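Local structure of protein (endonuclease) (Salmonella typhimurium, 1BYR) at residues S14-V19 and A115-N120; A72-I77 and I82-D87; S88-Q93 and W145-D150; Q93-I98 and L138-D143. The protein is an endonuclease of the PLD-like family, a compact alpha/beta protein whose assembly holds two copies of the chain. All coordinates share one frame; numbering follows the deposited sequence.

From the N terminus, contact 1 opens first, at helix 14-25, and closes a loop of 95 residues at helix 114-118. Contact 2 lies wholly inside that loop, a short closure that returns helix 68-79 to strand 84-87. Contact 3 begins directly after this strand and ends beyond helix 131-146, so it crosses contact 1. Contact 4 also crosses contact 1 and is nested within contact 3, sharing Gln93 with it; it ties the residues leading into strand 97-100 to helix 131-146. Contacts 2, 3 and 4 reach the same mixed sheet. Contacts 1 and 4, on opposite sides of the chain's centre, meet where Val19 packs on Ile98.

Contact 1. Residues S14-V19 and A115-N120; sequences SARVLV and AAETKN
Arg16 lays one face of its guanidinium over the CB of Glu117, which sits 3.9 Å above the centre of that plane. The pair joins two helices of the PLD-like alpha/beta fold, the start of helix 14-25 and the end of helix 114-118, whose backbones are nearest at Arg16 and Glu117. With CG anti to the backbone N (chi1 169°) and a bend at chi3, the arginine first reaches across and then swings its end group round. NH2 thereby meets Glu117 OE1 in a salt bridge of 3.1 Å. The two side chains cross at about a right angle, and the guanidinium and carboxylate planes are 49° apart, so the groups do not face each other as a coplanar, two-pronged pair. Thr118 lies alongside the arginine, its OG1 3.7 Å from Arg16 NH1.

Glu117 is buried, and its other oxygen, OE2, is near the carboxylate of Asp41 on helix 40-51, which Arg16 also touches. The positive charge may therefore ease a mutual repulsion of two acids. Behind this polar pair, Ala15 and Val19 pack on Ala124 of strand 122-128 and on Phe110, seating the first helix against the sheet. A water spans the two backbones: it accepts from Arg16 N at 3.3 Å and donates to Glu117 O at 3.0 Å.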
loop_
_atom_site.group_PDB
_atom_site.type_symbol
_atom_site.label_atom_id
_atom_site.label_comp_id
_atom_site.label_asym_id
_atom_site.label_seq_id
_atom_site.Cartn_x
_atom_site.Cartn_y
_atom_site.Cartn_z
ATOM N N SER A 14 11.876 -2.110 9.931
ATOM C CA SER A 14 12.523 -1.719 8.685
ATOM C C SER A 14 11.684 -0.813 7.775
ATOM O O SER A 14 12.234 -0.016 7.013
ATOM C CB SER A 14 12.967 -2.963 7.916
ATOM O OG SER A 14 11.880 -3.847 7.746
ATOM N N ALA A 15 10.362 -0.924 7.848
ATOM C CA ALA A 15 9.499 -0.081 7.017
ATOM C C ALA A 15 9.633 1.385 7.443
ATOM O O ALA A 15 9.859 2.279 6.623
ATOM C CB ALA A 15 8.054 -0.512 7.145
ATOM N N ARG A 16 9.489 1.628 8.736
ATOM C CA ARG A 16 9.588 2.973 9.263
ATOM C C ARG A 16 10.923 3.613 8.852
ATOM O O ARG A 16 10.952 4.722 8.318
ATOM C CB ARG A 16 9.440 2.927 10.788
ATOM C CG ARG A 16 9.775 4.213 11.513
ATOM C CD ARG A 16 10.262 3.907 12.922
ATOM N NE ARG A 16 9.465 4.617 13.912
ATOM C CZ ARG A 16 9.029 4.097 15.052
ATOM N NH1 ARG A 16 9.292 2.839 15.355
ATOM N NH2 ARG A 16 8.313 4.839 15.883
ATOM N N VAL A 17 12.024 2.911 9.093
ATOM C CA VAL A 17 13.340 3.438 8.752
ATOM C C VAL A 17 13.470 3.739 7.263
ATOM O O VAL A 17 14.040 4.762 6.885
ATOM C CB VAL A 17 14.468 2.465 9.209
ATOM C CG1 VAL A 17 15.816 2.959 8.739
ATOM C CG2 VAL A 17 14.476 2.373 10.728
ATOM N N LEU A 18 12.931 2.864 6.415
ATOM C CA LEU A 18 12.981 3.049 4.965
ATOM C C LEU A 18 12.195 4.281 4.527
ATOM O O LEU A 18 12.646 5.057 3.679
ATOM C CB LEU A 18 12.427 1.799 4.250
ATOM C CG LEU A 18 12.391 1.871 2.724
ATOM C CD1 LEU A 18 13.753 2.307 2.202
ATOM C CD2 LEU A 18 12.003 0.512 2.142
ATOM N N VAL A 19 11.009 4.457 5.101
ATOM C CA VAL A 19 10.187 5.613 4.776
ATOM C C VAL A 19 10.951 6.883 5.189
ATOM O O VAL A 19 10.997 7.855 4.432
ATOM C CB VAL A 19 8.818 5.529 5.510
ATOM C CG1 VAL A 19 8.040 6.833 5.339
ATOM C CG2 VAL A 19 8.010 4.350 4.957
ATOM N N ALA A 115 0.738 3.268 14.799
ATOM C CA ALA A 115 0.286 1.882 14.700
ATOM C C ALA A 115 0.946 1.206 13.497
ATOM O O ALA A 115 1.335 0.045 13.566
ATOM C CB ALA A 115 -1.227 1.834 14.584
ATOM N N ALA A 116 1.093 1.946 12.401
ATOM C CA ALA A 116 1.721 1.410 11.192
ATOM C C ALA A 116 3.211 1.094 11.372
ATOM O O ALA A 116 3.755 0.176 10.742
ATOM C CB ALA A 116 1.557 2.400 10.052
ATOM N N GLU A 117 3.867 1.873 12.225
ATOM C CA GLU A 117 5.297 1.720 12.492
ATOM C C GLU A 117 5.666 0.647 13.502
ATOM O O GLU A 117 6.671 -0.048 13.354
ATOM C CB GLU A 117 5.883 3.042 13.023
ATOM C CG GLU A 117 5.547 4.276 12.192
ATOM C CD GLU A 117 6.165 5.574 12.736
ATOM O OE1 GLU A 117 6.076 5.825 13.957
ATOM O OE2 GLU A 117 6.732 6.345 11.931
ATOM N N THR A 118 4.809 0.501 14.498
ATOM C CA THR A 118 5.099 -0.370 15.625
ATOM C C THR A 118 4.172 -1.542 15.977
ATOM O O THR A 118 4.549 -2.411 16.762
ATOM C CB THR A 118 5.238 0.564 16.863
ATOM O OG1 THR A 118 6.618 0.881 17.080
ATOM C CG2 THR A 118 4.596 -0.035 18.074
ATOM N N LYS A 119 2.979 -1.584 15.400
ATOM C CA LYS A 119 2.030 -2.649 15.759
ATOM C C LYS A 119 1.531 -3.556 14.630
ATOM O O LYS A 119 1.506 -4.772 14.773
ATOM C CB LYS A 119 0.804 -2.033 16.454
ATOM C CG LYS A 119 1.115 -0.926 17.466
ATOM C CD LYS A 119 1.147 -1.464 18.888
ATOM C CE LYS A 119 1.776 -0.460 19.868
ATOM N NZ LYS A 119 1.043 0.851 19.908
ATOM N N ASN A 120 1.109 -2.948 13.526
ATOM C CA ASN A 120 0.574 -3.696 12.395
ATOM C C ASN A 120 1.621 -4.378 11.539
ATOM O O ASN A 120 2.806 -4.048 11.591
ATOM C CB ASN A 120 -0.210 -2.753 11.495
ATOM C CG ASN A 120 -1.383 -2.117 12.203
ATOM O OD1 ASN A 120 -1.853 -2.606 13.224
ATOM N ND2 ASN A 120 -1.861 -1.011 11.661
HETATM O O HOH W 1 8.367 -0.462 10.969
#

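Contact 2. Residues A72-I77 and I82-D87; sequences AAMNYI and IPLRTD
Ile77 and Ile82 meet through their CG2 methyls, 3.6 Å apart, where the beta-alpha-beta unit of strand 55-61, helix 68-79 and strand 84-87 turns back from helix to strand. The branch methyl of each, pointing away from its own backbone N, is the one that touches, and the side chains cross obliquely. Leu84, at the start of the strand, slides its CD2 beneath the helix, 4.0 Å from Met74 CB and 3.9 Å from Met74 O. The same Leu84 methyl lies 4.4 Å from Ile77 CG2, so it sits between Met74 and Ile77, more loosely against the latter. No hydrogen bond crosses; the contact is apolar and buried.

An alternation that begins in the loop and continues into the strand sets this pattern. Ile82 and Leu84 point toward the helix, while Pro83 and Arg85 point away from it. The axes of 72-77 and 84-87 run roughly antiparallel, 145° apart in direction, and approach to 9.9 Å; Ile58 and Ile60 of strand 55-61 extend the same apolar layer. At the far end Thr86 has its OG1 hydrogen-bonded to Glu62 and touches the helix through CG2. Met74, bent at chi3 (77°), brings CE to within 3.6 Å of Thr86 CG2.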
loop_
_atom_site.group_PDB
_atom_site.type_symbol
_atom_site.label_atom_id
_atom_site.label_comp_id
_atom_site.label_asym_id
_atom_site.label_seq_id
_atom_site.Cartn_x
_atom_site.Cartn_y
_atom_site.Cartn_z
ATOM N N ALA A 72 -2.736 17.767 15.509
ATOM C CA ALA A 72 -1.406 18.143 15.978
ATOM C C ALA A 72 -0.396 18.091 14.819
ATOM O O ALA A 72 0.398 19.012 14.645
ATOM C CB ALA A 72 -0.964 17.201 17.102
ATOM N N ALA A 73 -0.438 17.038 14.012
ATOM C CA ALA A 73 0.492 16.920 12.888
ATOM C C ALA A 73 0.208 17.946 11.803
ATOM O O ALA A 73 1.124 18.558 11.253
ATOM C CB ALA A 73 0.428 15.502 12.294
ATOM N N MET A 74 -1.067 18.120 11.479
ATOM C CA MET A 74 -1.468 19.086 10.467
ATOM C C MET A 74 -1.043 20.484 10.899
ATOM O O MET A 74 -0.527 21.246 10.083
ATOM C CB MET A 74 -2.990 19.027 10.236
ATOM C CG MET A 74 -3.490 17.684 9.621
ATOM S SD MET A 74 -5.241 17.288 9.965
ATOM C CE MET A 74 -6.074 18.360 8.819
ATOM N N ASN A 75 -1.231 20.820 12.178
ATOM C CA ASN A 75 -0.840 22.143 12.686
ATOM C C ASN A 75 0.685 22.284 12.639
ATOM O O ASN A 75 1.226 23.302 12.196
ATOM C CB ASN A 75 -1.328 22.354 14.129
ATOM C CG ASN A 75 -2.801 22.725 14.207
ATOM O OD1 ASN A 75 -3.418 22.660 15.275
ATOM N ND2 ASN A 75 -3.367 23.117 13.085
ATOM N N TYR A 76 1.378 21.252 13.104
ATOM C CA TYR A 76 2.835 21.241 13.083
ATOM C C TYR A 76 3.346 21.458 11.654
ATOM O O TYR A 76 4.232 22.275 11.417
ATOM C CB TYR A 76 3.337 19.901 13.625
ATOM C CG TYR A 76 4.831 19.762 13.622
ATOM C CD1 TYR A 76 5.629 20.607 14.380
ATOM C CD2 TYR A 76 5.452 18.787 12.857
ATOM C CE1 TYR A 76 7.008 20.482 14.372
ATOM C CE2 TYR A 76 6.816 18.656 12.845
ATOM C CZ TYR A 76 7.593 19.502 13.601
ATOM O OH TYR A 76 8.962 19.369 13.575
ATOM N N ILE A 77 2.763 20.746 10.696
ATOM C CA ILE A 77 3.167 20.859 9.301
ATOM C C ILE A 77 2.877 22.243 8.687
ATOM O O ILE A 77 3.757 22.838 8.047
ATOM C CB ILE A 77 2.490 19.744 8.446
ATOM C CG1 ILE A 77 3.000 18.379 8.896
ATOM C CG2 ILE A 77 2.763 19.954 6.973
ATOM C CD1 ILE A 77 4.450 18.116 8.562
ATOM N N ILE A 82 4.843 24.383 5.078
ATOM C CA ILE A 82 4.663 23.314 4.099
ATOM C C ILE A 82 3.228 23.345 3.601
ATOM O O ILE A 82 2.290 23.160 4.380
ATOM C CB ILE A 82 4.903 21.898 4.708
ATOM C CG1 ILE A 82 6.398 21.606 4.805
ATOM C CG2 ILE A 82 4.241 20.826 3.826
ATOM C CD1 ILE A 82 6.728 20.485 5.797
ATOM N N PRO A 83 3.037 23.577 2.295
ATOM C CA PRO A 83 1.677 23.611 1.742
ATOM C C PRO A 83 0.929 22.284 1.973
ATOM O O PRO A 83 1.369 21.212 1.547
ATOM C CB PRO A 83 1.898 23.910 0.255
ATOM C CG PRO A 83 3.295 24.540 0.206
ATOM C CD PRO A 83 4.061 23.835 1.267
ATOM N N LEU A 84 -0.207 22.355 2.659
ATOM C CA LEU A 84 -0.974 21.161 2.962
ATOM C C LEU A 84 -2.464 21.297 2.658
ATOM O O LEU A 84 -3.071 22.344 2.894
ATOM C CB LEU A 84 -0.761 20.806 4.435
ATOM C CG LEU A 84 -1.671 19.779 5.102
ATOM C CD1 LEU A 84 -1.198 18.365 4.737
ATOM C CD2 LEU A 84 -1.641 19.993 6.617
ATOM N N ARG A 85 -3.052 20.228 2.117
ATOM C CA ARG A 85 -4.472 20.209 1.789
ATOM C C ARG A 85 -5.185 18.935 2.232
ATOM O O ARG A 85 -4.603 17.850 2.268
ATOM C CB ARG A 85 -4.688 20.359 0.271
ATOM C CG ARG A 85 -4.290 21.696 -0.316
ATOM C CD ARG A 85 -4.790 21.856 -1.756
ATOM N NE ARG A 85 -4.656 23.238 -2.200
ATOM C CZ ARG A 85 -4.732 23.631 -3.466
ATOM N NH1 ARG A 85 -4.944 22.748 -4.441
ATOM N NH2 ARG A 85 -4.595 24.919 -3.762
ATOM N N THR A 86 -6.462 19.087 2.581
ATOM C CA THR A 86 -7.293 17.956 2.938
ATOM C C THR A 86 -8.169 17.705 1.708
ATOM O O THR A 86 -8.556 18.644 1.012
ATOM C CB THR A 86 -8.164 18.242 4.175
ATOM O OG1 THR A 86 -8.929 19.428 3.967
ATOM C CG2 THR A 86 -7.297 18.413 5.395
ATOM N N ASP A 87 -8.476 16.441 1.427
ATOM C CA ASP A 87 -9.277 16.088 0.255
ATOM C C ASP A 87 -10.428 15.201 0.690
ATOM O O ASP A 87 -10.219 14.166 1.326
ATOM C CB ASP A 87 -8.379 15.362 -0.757
ATOM C CG ASP A 87 -9.139 14.819 -1.963
ATOM O OD1 ASP A 87 -10.293 15.214 -2.202
ATOM O OD2 ASP A 87 -8.554 13.987 -2.688
#

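Contact 3. Residues S88-Q93 and W145-D150; sequences SNFPIQ and WNQGRD
The loop that follows strand 84-87 is pinned here to the turn between helix 131-146 and the edge strand 149-150, through an amide-amide pair at the protein surface. Asn89 ND2 donates to Gln147 OE1 in a short but bent bond, 2.8 Å long and 131° at the hydrogen. At the glutamine it falls in the carbonyl plane and on a lone pair, whereas OE1 is tilted from the plane of the asparagine amide. Gln147 CG is wedged between its own backbone N and carbonyl carbon (chi1 55°), and from there the chain runs extended to the loop. Phe90 comes across it at about a right angle, its CE1 3.8 Å from Gln147 NE2, with ring and amide planes 58° apart.

A water adds a second link, accepting from Ser88 N at 3.0 Å and donating to Gln147 O at 2.7 Å. Neighbouring bonds hold both sides: Asp87 OD1 takes the backbone N of Asn89, and Arg149 pairs with Thr86 between strands. Beyond Phe90 lies Pro11 of the second subunit. Gln147 NE2 donates to Asp143 O of the helix while OE1 accepts from Asn89, so each end of the glutamine amide has its own partner, which would favour this rotation of the group.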
loop_
_atom_site.group_PDB
_atom_site.type_symbol
_atom_site.label_atom_id
_atom_site.label_comp_id
_atom_site.label_asym_id
_atom_site.label_seq_id
_atom_site.Cartn_x
_atom_site.Cartn_y
_atom_site.Cartn_z
ATOM N N SER A 88 -11.649 15.618 0.370
ATOM C CA SER A 88 -12.832 14.860 0.745
ATOM C C SER A 88 -13.648 14.427 -0.461
ATOM O O SER A 88 -14.777 13.982 -0.316
ATOM C CB SER A 88 -13.725 15.716 1.648
ATOM O OG SER A 88 -14.162 16.875 0.953
ATOM N N ASN A 89 -13.081 14.574 -1.647
ATOM C CA ASN A 89 -13.797 14.210 -2.857
ATOM C C ASN A 89 -13.916 12.711 -3.102
ATOM O O ASN A 89 -14.563 12.282 -4.052
ATOM C CB ASN A 89 -13.164 14.906 -4.057
ATOM C CG ASN A 89 -13.568 16.371 -4.140
ATOM O OD1 ASN A 89 -14.620 16.769 -3.617
ATOM N ND2 ASN A 89 -12.745 17.184 -4.784
ATOM N N PHE A 90 -13.309 11.925 -2.221
ATOM C CA PHE A 90 -13.346 10.474 -2.325
ATOM C C PHE A 90 -13.826 9.884 -0.995
ATOM O O PHE A 90 -13.507 10.416 0.076
ATOM C CB PHE A 90 -11.945 9.930 -2.654
ATOM C CG PHE A 90 -11.355 10.460 -3.948
ATOM C CD1 PHE A 90 -10.596 11.629 -3.961
ATOM C CD2 PHE A 90 -11.534 9.772 -5.142
ATOM C CE1 PHE A 90 -10.028 12.103 -5.134
ATOM C CE2 PHE A 90 -10.967 10.246 -6.317
ATOM C CZ PHE A 90 -10.208 11.420 -6.307
ATOM N N PRO A 91 -14.640 8.807 -1.032
ATOM C CA PRO A 91 -15.047 8.288 0.275
ATOM C C PRO A 91 -13.801 8.188 1.164
ATOM O O PRO A 91 -13.849 8.492 2.356
ATOM C CB PRO A 91 -15.670 6.929 -0.060
ATOM C CG PRO A 91 -16.239 7.132 -1.419
ATOM C CD PRO A 91 -15.263 8.057 -2.136
ATOM N N ILE A 92 -12.693 7.747 0.574
ATOM C CA ILE A 92 -11.409 7.659 1.279
ATOM C C ILE A 92 -10.235 7.921 0.322
ATOM O O ILE A 92 -10.124 7.257 -0.709
ATOM C CB ILE A 92 -11.155 6.247 1.909
ATOM C CG1 ILE A 92 -12.314 5.827 2.818
ATOM C CG2 ILE A 92 -9.851 6.274 2.732
ATOM C CD1 ILE A 92 -12.007 4.573 3.596
ATOM N N GLN A 93 -9.396 8.921 0.619
ATOM C CA GLN A 93 -8.194 9.162 -0.190
ATOM C C GLN A 93 -7.245 8.231 0.543
ATOM O O GLN A 93 -6.557 8.627 1.488
ATOM C CB GLN A 93 -7.688 10.605 -0.086
ATOM C CG GLN A 93 -6.858 11.022 -1.289
ATOM C CD GLN A 93 -5.923 12.184 -0.999
ATOM O OE1 GLN A 93 -4.886 12.025 -0.380
ATOM N NE2 GLN A 93 -6.307 13.352 -1.450
ATOM N N TRP A 145 -4.545 16.723 -5.243
ATOM C CA TRP A 145 -4.195 18.022 -4.657
ATOM C C TRP A 145 -5.116 19.131 -5.189
ATOM O O TRP A 145 -5.666 19.929 -4.424
ATOM C CB TRP A 145 -2.733 18.356 -4.982
ATOM C CG TRP A 145 -2.339 19.786 -4.733
ATOM C CD1 TRP A 145 -2.336 20.807 -5.648
ATOM C CD2 TRP A 145 -1.859 20.353 -3.507
ATOM N NE1 TRP A 145 -1.889 21.962 -5.066
ATOM C CE2 TRP A 145 -1.592 21.712 -3.751
ATOM C CE3 TRP A 145 -1.634 19.837 -2.228
ATOM C CZ2 TRP A 145 -1.104 22.571 -2.758
ATOM C CZ3 TRP A 145 -1.149 20.695 -1.241
ATOM C CH2 TRP A 145 -0.889 22.043 -1.511
ATOM N N ASN A 146 -5.296 19.154 -6.503
ATOM C CA ASN A 146 -6.129 20.159 -7.151
ATOM C C ASN A 146 -7.557 20.268 -6.634
ATOM O O ASN A 146 -8.190 21.307 -6.798
ATOM C CB ASN A 146 -6.135 19.933 -8.666
ATOM C CG ASN A 146 -4.786 20.262 -9.297
ATOM O OD1 ASN A 146 -3.925 20.849 -8.654
ATOM N ND2 ASN A 146 -4.614 19.883 -10.552
ATOM N N GLN A 147 -8.079 19.218 -6.010
ATOM C CA GLN A 147 -9.433 19.305 -5.485
ATOM C C GLN A 147 -9.436 19.277 -3.964
ATOM O O GLN A 147 -10.436 18.903 -3.332
ATOM C CB GLN A 147 -10.301 18.171 -6.028
ATOM C CG GLN A 147 -9.756 16.800 -5.804
ATOM C CD GLN A 147 -10.384 15.809 -6.736
ATOM O OE1 GLN A 147 -11.610 15.687 -6.811
ATOM N NE2 GLN A 147 -9.561 15.088 -7.464
ATOM N N GLY A 148 -8.306 19.666 -3.381
ATOM C CA GLY A 148 -8.187 19.689 -1.937
ATOM C C GLY A 148 -8.446 21.071 -1.374
ATOM O O GLY A 148 -8.546 22.055 -2.121
ATOM N N ARG A 149 -8.548 21.149 -0.051
ATOM C CA ARG A 149 -8.798 22.408 0.650
ATOM C C ARG A 149 -7.555 22.761 1.467
ATOM O O ARG A 149 -7.052 21.942 2.225
ATOM C CB ARG A 149 -9.998 22.238 1.594
ATOM C CG ARG A 149 -10.879 23.466 1.764
ATOM C CD ARG A 149 -12.335 23.040 1.908
ATOM N NE ARG A 149 -13.102 23.236 0.676
ATOM C CZ ARG A 149 -14.332 22.764 0.468
ATOM N NH1 ARG A 149 -14.936 22.053 1.403
ATOM N NH2 ARG A 149 -14.955 23.002 -0.681
ATOM N N ASP A 150 -7.054 23.974 1.299
ATOM C CA ASP A 150 -5.871 24.408 2.041
ATOM C C ASP A 150 -6.063 24.268 3.539
ATOM O O ASP A 150 -7.141 24.533 4.061
ATOM C CB ASP A 150 -5.584 25.886 1.781
ATOM C CG ASP A 150 -4.823 26.131 0.500
ATOM O OD1 ASP A 150 -4.179 25.204 -0.032
ATOM O OD2 ASP A 150 -4.869 27.279 0.018
HETATM O O HOH W 2 -11.512 18.351 -0.963
#

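Contact 4. Residues Q93-I98 and L138-D143; sequences QHDKVI and LEHWQD
His140 presents the edge of its ring to Asp95, whose OD2 lies in the ring plane, while Tyr9 of the second subunit stacks against the imidazole. The carboxylate is turned almost across the ring, and its oxygen is met from above the carboxylate plane, 51° out of it. The resulting hydrogen bond, His140 NE2 to Asp95 OD2, is 2.8 Å long and nearly straight at 167°. A chi1 near 180° directs the histidine ring away from its own backbone N, toward the loop before strand 97-100, and the two side chains approach from opposite directions.

A second ring lies nearby: over one face of His94, offset toward the rim, stands Lys96 NZ, which donates to His94 O at 2.9 Å. His94 and Lys96 are the His and Lys of the HxK part of the PLD family's HKD motif, with Asp95 between them. His94 ND1 is hydrogen-bonded to Glu122 OE1 of the second subunit, and Tyr35 meets the ring.

Asp95 OD1 is held by Ser121 OG of the second subunit. Each oxygen of this buried carboxylate thus has a partner, one within the chain and one across the dimer, so the acid joins helix, the loop carrying His94 and Lys96, and subunit interface; its negative charge would probably polarise the imidazole of His140.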
loop_
_atom_site.group_PDB
_atom_site.type_symbol
_atom_site.label_atom_id
_atom_site.label_comp_id
_atom_site.label_asym_id
_atom_site.label_seq_id
_atom_site.Cartn_x
_atom_site.Cartn_y
_atom_site.Cartn_z
ATOM N N GLN A 93 -9.396 8.921 0.619
ATOM C CA GLN A 93 -8.194 9.162 -0.190
ATOM C C GLN A 93 -7.245 8.231 0.543
ATOM O O GLN A 93 -6.557 8.627 1.488
ATOM C CB GLN A 93 -7.688 10.605 -0.086
ATOM C CG GLN A 93 -6.858 11.022 -1.289
ATOM C CD GLN A 93 -5.923 12.184 -0.999
ATOM O OE1 GLN A 93 -4.886 12.025 -0.380
ATOM N NE2 GLN A 93 -6.307 13.352 -1.450
ATOM N N HIS A 94 -7.238 6.979 0.110
ATOM C CA HIS A 94 -6.468 5.910 0.752
ATOM C C HIS A 94 -4.970 5.738 0.464
ATOM O O HIS A 94 -4.311 4.931 1.130
ATOM C CB HIS A 94 -7.206 4.582 0.492
ATOM C CG HIS A 94 -6.930 3.509 1.498
ATOM N ND1 HIS A 94 -6.322 2.324 1.171
ATOM C CD2 HIS A 94 -7.161 3.461 2.834
ATOM C CE1 HIS A 94 -6.205 1.567 2.252
ATOM N NE2 HIS A 94 -6.700 2.242 3.275
ATOM N N ASP A 95 -4.428 6.484 -0.501
ATOM C CA ASP A 95 -3.009 6.383 -0.850
ATOM C C ASP A 95 -2.057 6.736 0.286
ATOM O O ASP A 95 -2.316 7.655 1.065
ATOM C CB ASP A 95 -2.660 7.311 -2.024
ATOM C CG ASP A 95 -3.562 7.107 -3.222
ATOM O OD1 ASP A 95 -4.617 7.772 -3.282
ATOM O OD2 ASP A 95 -3.219 6.287 -4.103
ATOM N N LYS A 96 -0.947 5.997 0.375
ATOM C CA LYS A 96 0.110 6.243 1.359
ATOM C C LYS A 96 1.322 6.297 0.428
ATOM O O LYS A 96 2.027 5.307 0.218
ATOM C CB LYS A 96 0.236 5.075 2.358
ATOM C CG LYS A 96 -1.083 4.660 2.998
ATOM C CD LYS A 96 -1.731 3.494 2.211
ATOM C CE LYS A 96 -2.710 2.681 3.058
ATOM N NZ LYS A 96 -3.793 3.536 3.615
ATOM N N VAL A 97 1.538 7.472 -0.140
ATOM C CA VAL A 97 2.590 7.662 -1.126
ATOM C C VAL A 97 3.486 8.879 -0.896
ATOM O O VAL A 97 3.018 9.945 -0.496
ATOM C CB VAL A 97 1.949 7.825 -2.531
ATOM C CG1 VAL A 97 3.000 8.304 -3.551
ATOM C CG2 VAL A 97 1.294 6.517 -2.971
ATOM N N ILE A 98 4.778 8.699 -1.153
ATOM C CA ILE A 98 5.747 9.783 -1.063
ATOM C C ILE A 98 6.561 9.765 -2.357
ATOM O O ILE A 98 7.254 8.795 -2.652
ATOM C CB ILE A 98 6.721 9.631 0.144
ATOM C CG1 ILE A 98 5.948 9.654 1.464
ATOM C CG2 ILE A 98 7.708 10.800 0.160
ATOM C CD1 ILE A 98 6.827 9.625 2.718
ATOM N N LEU A 138 2.904 11.392 -10.020
ATOM C CA LEU A 138 2.735 12.839 -9.847
ATOM C C LEU A 138 1.384 13.316 -10.385
ATOM O O LEU A 138 0.721 14.155 -9.778
ATOM C CB LEU A 138 3.874 13.591 -10.552
ATOM C CG LEU A 138 4.158 14.996 -10.007
ATOM C CD1 LEU A 138 4.778 14.892 -8.607
ATOM C CD2 LEU A 138 5.088 15.739 -10.961
ATOM N N GLU A 139 0.978 12.783 -11.532
ATOM C CA GLU A 139 -0.310 13.138 -12.106
ATOM C C GLU A 139 -1.422 12.721 -11.140
ATOM O O GLU A 139 -2.426 13.405 -10.987
ATOM C CB GLU A 139 -0.504 12.440 -13.452
ATOM C CG GLU A 139 0.358 12.993 -14.570
ATOM C CD GLU A 139 0.192 12.199 -15.851
ATOM O OE1 GLU A 139 -0.310 11.058 -15.767
ATOM O OE2 GLU A 139 0.556 12.698 -16.937
ATOM N N HIS A 140 -1.214 11.588 -10.483
ATOM C CA HIS A 140 -2.160 11.039 -9.499
ATOM C C HIS A 140 -2.192 11.981 -8.296
ATOM O O HIS A 140 -3.254 12.288 -7.760
ATOM C CB HIS A 140 -1.666 9.648 -9.073
ATOM C CG HIS A 140 -2.538 8.951 -8.075
ATOM N ND1 HIS A 140 -3.842 8.578 -8.346
ATOM C CD2 HIS A 140 -2.251 8.432 -6.858
ATOM C CE1 HIS A 140 -4.321 7.881 -7.329
ATOM N NE2 HIS A 140 -3.369 7.773 -6.422
ATOM N N TRP A 141 -1.018 12.434 -7.874
ATOM C CA TRP A 141 -0.907 13.352 -6.739
ATOM C C TRP A 141 -1.542 14.713 -7.068
ATOM O O TRP A 141 -2.300 15.281 -6.267
ATOM C CB TRP A 141 0.573 13.559 -6.379
ATOM C CG TRP A 141 0.774 14.512 -5.250
ATOM C CD1 TRP A 141 0.881 14.206 -3.934
ATOM C CD2 TRP A 141 0.801 15.947 -5.335
ATOM N NE1 TRP A 141 0.969 15.360 -3.185
ATOM C CE2 TRP A 141 0.921 16.444 -4.024
ATOM C CE3 TRP A 141 0.729 16.857 -6.402
ATOM C CZ2 TRP A 141 0.976 17.814 -3.736
ATOM C CZ3 TRP A 141 0.780 18.224 -6.119
ATOM C CH2 TRP A 141 0.896 18.687 -4.789
ATOM N N GLN A 142 -1.225 15.225 -8.258
ATOM C CA GLN A 142 -1.715 16.516 -8.727
ATOM C C GLN A 142 -3.232 16.591 -8.825
ATOM O O GLN A 142 -3.846 17.606 -8.469
ATOM C CB GLN A 142 -1.099 16.820 -10.084
ATOM C CG GLN A 142 -1.310 18.237 -10.530
ATOM C CD GLN A 142 -0.559 19.212 -9.672
ATOM O OE1 GLN A 142 -1.134 20.124 -9.082
ATOM N NE2 GLN A 142 0.745 19.027 -9.576
ATOM N N ASP A 143 -3.838 15.514 -9.318
ATOM C CA ASP A 143 -5.287 15.457 -9.449
ATOM C C ASP A 143 -5.978 15.529 -8.088
ATOM O O ASP A 143 -6.996 16.192 -7.934
ATOM C CB ASP A 143 -5.700 14.169 -10.166
ATOM C CG ASP A 143 -7.185 14.082 -10.354
ATOM O OD1 ASP A 143 -7.681 14.706 -11.311
ATOM O OD2 ASP A 143 -7.853 13.411 -9.540
#